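Local coordinates for protein putative tagatose-6-phosphate ketose/aldose isomerase (Escherichia coli, PDB 3C3J) that is a putative isomerase-family protein of unassigned function, built from two alpha/beta SIS domains, at residues 29-41 and 178-190. Sequence-based numbering, arbitrary orientation.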
loop_
_atom_site.group_PDB
_atom_site.type_symbol
_atom_site.label_atom_id
_atom_site.label_comp_id
_atom_site.label_asym_id
_atom_site.label_seq_id
_atom_site.Cartn_x
_atom_site.Cartn_y
_atom_site.Cartn_z
ATOM N N ARG A 29 -8.423 21.136 20.993
ATOM C CA ARG A 29 -7.471 21.205 22.074
ATOM C C ARG A 29 -6.051 21.079 21.534
ATOM O O ARG A 29 -5.189 21.873 21.901
ATOM C CB ARG A 29 -7.750 20.114 23.117
ATOM C CG ARG A 29 -8.729 20.564 24.177
ATOM C CD ARG A 29 -9.326 19.433 24.990
ATOM N NE ARG A 29 -8.378 18.534 25.654
ATOM C CZ ARG A 29 -7.697 18.812 26.756
ATOM N NH1 ARG A 29 -6.907 17.886 27.286
ATOM N NH2 ARG A 29 -7.743 20.017 27.312
ATOM N N SER A 30 -5.816 20.139 20.616
ATOM C CA SER A 30 -4.454 19.973 20.125
ATOM C C SER A 30 -4.014 21.197 19.295
ATOM O O SER A 30 -2.880 21.685 19.451
ATOM C CB SER A 30 -4.280 18.708 19.302
ATOM O OG SER A 30 -2.892 18.507 19.121
ATOM N N LEU A 31 -4.898 21.668 18.414
ATOM C CA LEU A 31 -4.570 22.801 17.515
ATOM C C LEU A 31 -4.406 24.115 18.270
ATOM O O LEU A 31 -3.538 24.916 17.927
ATOM C CB LEU A 31 -5.618 22.927 16.397
ATOM C CG LEU A 31 -5.329 22.062 15.142
ATOM C CD1 LEU A 31 -4.941 20.623 15.489
ATOM C CD2 LEU A 31 -6.477 22.109 14.116
ATOM N N THR A 32 -5.204 24.323 19.317
ATOM C CA THR A 32 -4.981 25.471 20.209
ATOM C C THR A 32 -3.641 25.345 20.979
ATOM O O THR A 32 -2.938 26.328 21.166
ATOM C CB THR A 32 -6.242 25.802 21.125
ATOM O OG1 THR A 32 -6.494 24.741 22.016
ATOM C CG2 THR A 32 -7.470 25.959 20.293
ATOM N N ASN A 33 -3.249 24.138 21.361
ATOM C CA ASN A 33 -1.899 23.939 21.919
ATOM C C ASN A 33 -0.777 24.293 20.933
ATOM O O ASN A 33 0.238 24.888 21.293
ATOM C CB ASN A 33 -1.719 22.516 22.398
ATOM C CG ASN A 33 -0.477 22.349 23.219
ATOM O OD1 ASN A 33 -0.281 23.060 24.222
ATOM N ND2 ASN A 33 0.395 21.426 22.800
ATOM N N ILE A 34 -0.958 23.889 19.686
ATOM C CA ILE A 34 -0.003 24.183 18.622
ATOM C C ILE A 34 0.100 25.716 18.482
ATOM O O ILE A 34 1.198 26.248 18.322
ATOM C CB ILE A 34 -0.421 23.470 17.309
ATOM C CG1 ILE A 34 -0.172 21.964 17.427
ATOM C CG2 ILE A 34 0.286 24.087 16.070
ATOM C CD1 ILE A 34 -0.717 21.163 16.208
ATOM N N ASP A 35 -1.026 26.419 18.609
ATOM C CA ASP A 35 -0.998 27.898 18.594
ATOM C C ASP A 35 -0.056 28.430 19.656
ATOM O O ASP A 35 0.727 29.353 19.389
ATOM C CB ASP A 35 -2.385 28.520 18.801
ATOM C CG ASP A 35 -3.331 28.274 17.628
ATOM O OD1 ASP A 35 -2.861 28.150 16.489
ATOM O OD2 ASP A 35 -4.548 28.237 17.847
ATOM N N ALA A 36 -0.139 27.848 20.852
ATOM C CA ALA A 36 0.710 28.238 21.979
ATOM C C ALA A 36 2.195 27.939 21.711
ATOM O O ALA A 36 3.066 28.707 22.130
ATOM C CB ALA A 36 0.243 27.536 23.240
ATOM N N LEU A 37 2.459 26.842 21.000
ATOM C CA LEU A 37 3.816 26.372 20.679
ATOM C C LEU A 37 4.333 26.880 19.331
ATOM O O LEU A 37 5.463 26.546 18.933
ATOM C CB LEU A 37 3.825 24.826 20.643
ATOM C CG LEU A 37 3.939 24.071 21.954
ATOM C CD1 LEU A 37 3.105 24.730 23.043
ATOM C CD2 LEU A 37 3.496 22.621 21.734
ATOM N N ARG A 38 3.545 27.700 18.635
ATOM C CA ARG A 38 3.849 28.041 17.245
ATOM C C ARG A 38 5.243 28.633 17.059
ATOM O O ARG A 38 5.968 28.275 16.120
ATOM C CB ARG A 38 2.812 29.014 16.707
ATOM C CG ARG A 38 2.777 29.194 15.223
ATOM C CD ARG A 38 2.119 27.988 14.527
ATOM N NE ARG A 38 3.086 27.260 13.745
ATOM C CZ ARG A 38 2.803 26.198 12.985
ATOM N NH1 ARG A 38 3.772 25.641 12.285
ATOM N NH2 ARG A 38 1.586 25.698 12.924
ATOM N N SER A 39 5.622 29.563 17.925
ATOM C CA SER A 39 6.882 30.269 17.686
ATOM C C SER A 39 8.094 29.336 17.947
ATOM O O SER A 39 9.069 29.367 17.197
ATOM C CB SER A 39 6.922 31.584 18.456
ATOM O OG SER A 39 7.318 31.367 19.779
ATOM N N ALA A 40 7.995 28.481 18.959
ATOM C CA ALA A 40 8.958 27.388 19.188
ATOM C C ALA A 40 9.042 26.396 18.000
ATOM O O ALA A 40 10.153 26.024 17.542
ATOM C CB ALA A 40 8.591 26.636 20.455
ATOM N N LEU A 41 7.877 25.966 17.514
ATOM C CA LEU A 41 7.801 25.113 16.326
ATOM C C LEU A 41 8.494 25.759 15.159
ATOM O O LEU A 41 9.295 25.123 14.462
ATOM C CB LEU A 41 6.360 24.859 15.920
ATOM C CG LEU A 41 5.694 23.638 16.502
ATOM C CD1 LEU A 41 4.199 23.723 16.219
ATOM C CD2 LEU A 41 6.357 22.346 15.928
ATOM N N THR A 178 -6.185 12.735 16.121
ATOM C CA THR A 178 -5.600 13.942 16.697
ATOM C C THR A 178 -4.163 14.155 16.210
ATOM O O THR A 178 -3.766 15.285 15.872
ATOM C CB THR A 178 -5.735 13.985 18.254
ATOM O OG1 THR A 178 -7.102 13.721 18.619
ATOM C CG2 THR A 178 -5.309 15.373 18.787
HETATM N N MSE A 179 -3.407 13.066 16.091
HETATM C CA MSE A 179 -2.069 13.132 15.518
HETATM C C MSE A 179 -2.111 13.610 14.073
HETATM O O MSE A 179 -1.287 14.432 13.687
HETATM C CB MSE A 179 -1.353 11.775 15.625
HETATM C CG MSE A 179 -0.924 11.466 17.057
HETATM SE SE MSE A 179 0.178 9.841 17.239
HETATM C CE MSE A 179 -0.976 8.592 16.365
HETATM N N MSE A 180 -3.084 13.118 13.301
HETATM C CA MSE A 180 -3.226 13.504 11.917
HETATM C C MSE A 180 -3.535 14.996 11.745
HETATM O O MSE A 180 -2.915 15.679 10.932
HETATM C CB MSE A 180 -4.300 12.670 11.221
HETATM C CG MSE A 180 -4.393 12.981 9.742
HETATM SE SE MSE A 180 -5.187 11.507 8.743
HETATM C CE MSE A 180 -6.930 11.344 9.702
ATOM N N ALA A 181 -4.511 15.484 12.503
ATOM C CA ALA A 181 -4.887 16.905 12.493
ATOM C C ALA A 181 -3.722 17.776 12.934
ATOM O O ALA A 181 -3.484 18.839 12.358
ATOM C CB ALA A 181 -6.087 17.145 13.404
ATOM N N SER A 182 -2.984 17.312 13.944
ATOM C CA SER A 182 -1.809 18.055 14.426
ATOM C C SER A 182 -0.724 18.181 13.342
ATOM O O SER A 182 -0.193 19.272 13.117
ATOM C CB SER A 182 -1.240 17.434 15.699
ATOM O OG SER A 182 -2.266 17.314 16.677
ATOM N N CYS A 183 -0.405 17.072 12.683
ATOM C CA CYS A 183 0.593 17.076 11.617
ATOM C C CYS A 183 0.208 18.030 10.481
ATOM O O CYS A 183 1.023 18.829 10.058
ATOM C CB CYS A 183 0.838 15.672 11.063
ATOM S SG CYS A 183 2.315 15.594 9.999
ATOM N N LEU A 184 -1.048 17.980 10.046
ATOM C CA LEU A 184 -1.544 18.900 9.033
ATOM C C LEU A 184 -1.375 20.358 9.501
ATOM O O LEU A 184 -0.893 21.205 8.739
ATOM C CB LEU A 184 -3.008 18.588 8.724
ATOM C CG LEU A 184 -3.335 17.330 7.926
ATOM C CD1 LEU A 184 -4.867 17.075 7.984
ATOM C CD2 LEU A 184 -2.866 17.414 6.446
ATOM N N ALA A 185 -1.705 20.631 10.767
ATOM C CA ALA A 185 -1.649 21.987 11.317
ATOM C C ALA A 185 -0.235 22.486 11.439
ATOM O O ALA A 185 0.005 23.670 11.275
ATOM C CB ALA A 185 -2.347 22.076 12.661
ATOM N N VAL A 186 0.703 21.586 11.721
ATOM C CA VAL A 186 2.103 21.971 11.844
ATOM C C VAL A 186 2.624 22.442 10.500
ATOM O O VAL A 186 3.254 23.496 10.425
ATOM C CB VAL A 186 2.995 20.812 12.378
ATOM C CG1 VAL A 186 4.504 21.116 12.117
ATOM C CG2 VAL A 186 2.718 20.573 13.913
ATOM N N PHE A 187 2.327 21.700 9.427
ATOM C CA PHE A 187 2.956 21.975 8.116
ATOM C C PHE A 187 2.137 22.806 7.150
ATOM O O PHE A 187 2.711 23.373 6.215
ATOM C CB PHE A 187 3.434 20.657 7.477
ATOM C CG PHE A 187 4.526 20.015 8.257
ATOM C CD1 PHE A 187 5.823 20.501 8.169
ATOM C CD2 PHE A 187 4.254 18.987 9.152
ATOM C CE1 PHE A 187 6.852 19.917 8.916
ATOM C CE2 PHE A 187 5.261 18.421 9.905
ATOM C CZ PHE A 187 6.573 18.909 9.800
ATOM N N ALA A 188 0.823 22.894 7.370
ATOM C CA ALA A 188 -0.058 23.694 6.515
ATOM C C ALA A 188 -0.976 24.608 7.351
ATOM O O ALA A 188 -2.187 24.586 7.202
ATOM C CB ALA A 188 -0.857 22.788 5.606
ATOM N N PRO A 189 -0.387 25.436 8.222
ATOM C CA PRO A 189 -1.223 26.226 9.142
ATOM C C PRO A 189 -2.070 27.301 8.470
ATOM O O PRO A 189 -3.037 27.794 9.055
ATOM C CB PRO A 189 -0.211 26.859 10.093
ATOM C CG PRO A 189 1.036 26.954 9.297
ATOM C CD PRO A 189 1.051 25.695 8.438
ATOM N N GLU A 190 -1.713 27.651 7.244
ATOM C CA GLU A 190 -2.490 28.631 6.493
ATOM C C GLU A 190 -3.814 28.043 5.993
ATOM O O GLU A 190 -4.693 28.793 5.551
ATOM C CB GLU A 190 -1.648 29.203 5.349
ATOM C CG GLU A 190 -1.306 28.238 4.212
ATOM C CD GLU A 190 -0.242 27.161 4.564
ATOM O OE1 GLU A 190 0.419 27.203 5.616
ATOM O OE2 GLU A 190 -0.046 26.257 3.752
#
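R38 reaches across from helix 29-41 to the C-terminal end of helix 178-187 and grips two successive carbonyls with the edge of its guanidinium. NH1 meets V186 O at 2.9 Å, nearly straight (172°), in the carbonyl plane and on a lone pair; NH2 meets A185 O at 3.1 Å, more bent and tilted from that carbonyl's plane. Both oxygens lie close to the guanidinium plane, so the pair fixes its rotation. With CG anti to the backbone N (chi1 -165°) and further bends at chi2 and chi3, the chain brings this edge to the helix end, where the carbonyls would favour a positive charge. P189 CG covers one face and L41 CD1 sits above the other, while P189 CB comes to 3.5 Å from R38 NH2; NE is hydrogen-bonded to N42 OD1, one turn on.

Between the helices, I34 pushes CD1 against the backbone and CB of S182, 3.7 Å from S182 O, and also meets A185 CB. L31 sets CG 3.9 Å from A185 CB and CD1 beside A181 O and CB. V186 CG2 touches both I34 CD1 and L41 CD1, the L41 and V186 side chains crossing at about a right angle. At the far end S30 OG lies 2.8 Å from S182 OG, close enough for a hydrogen bond, though the S30 proton has another acceptor within reach; S182 OG donates to T178 O, from the face opposite S182 N.

The segment axes cross at -33°, 9.5 Å apart at closest. Helix 174-187 lies on the parallel sheet, touching strand 105-111, and helix 23-49 covers its outer side, an added helical layer on the alpha/beta SIS fold.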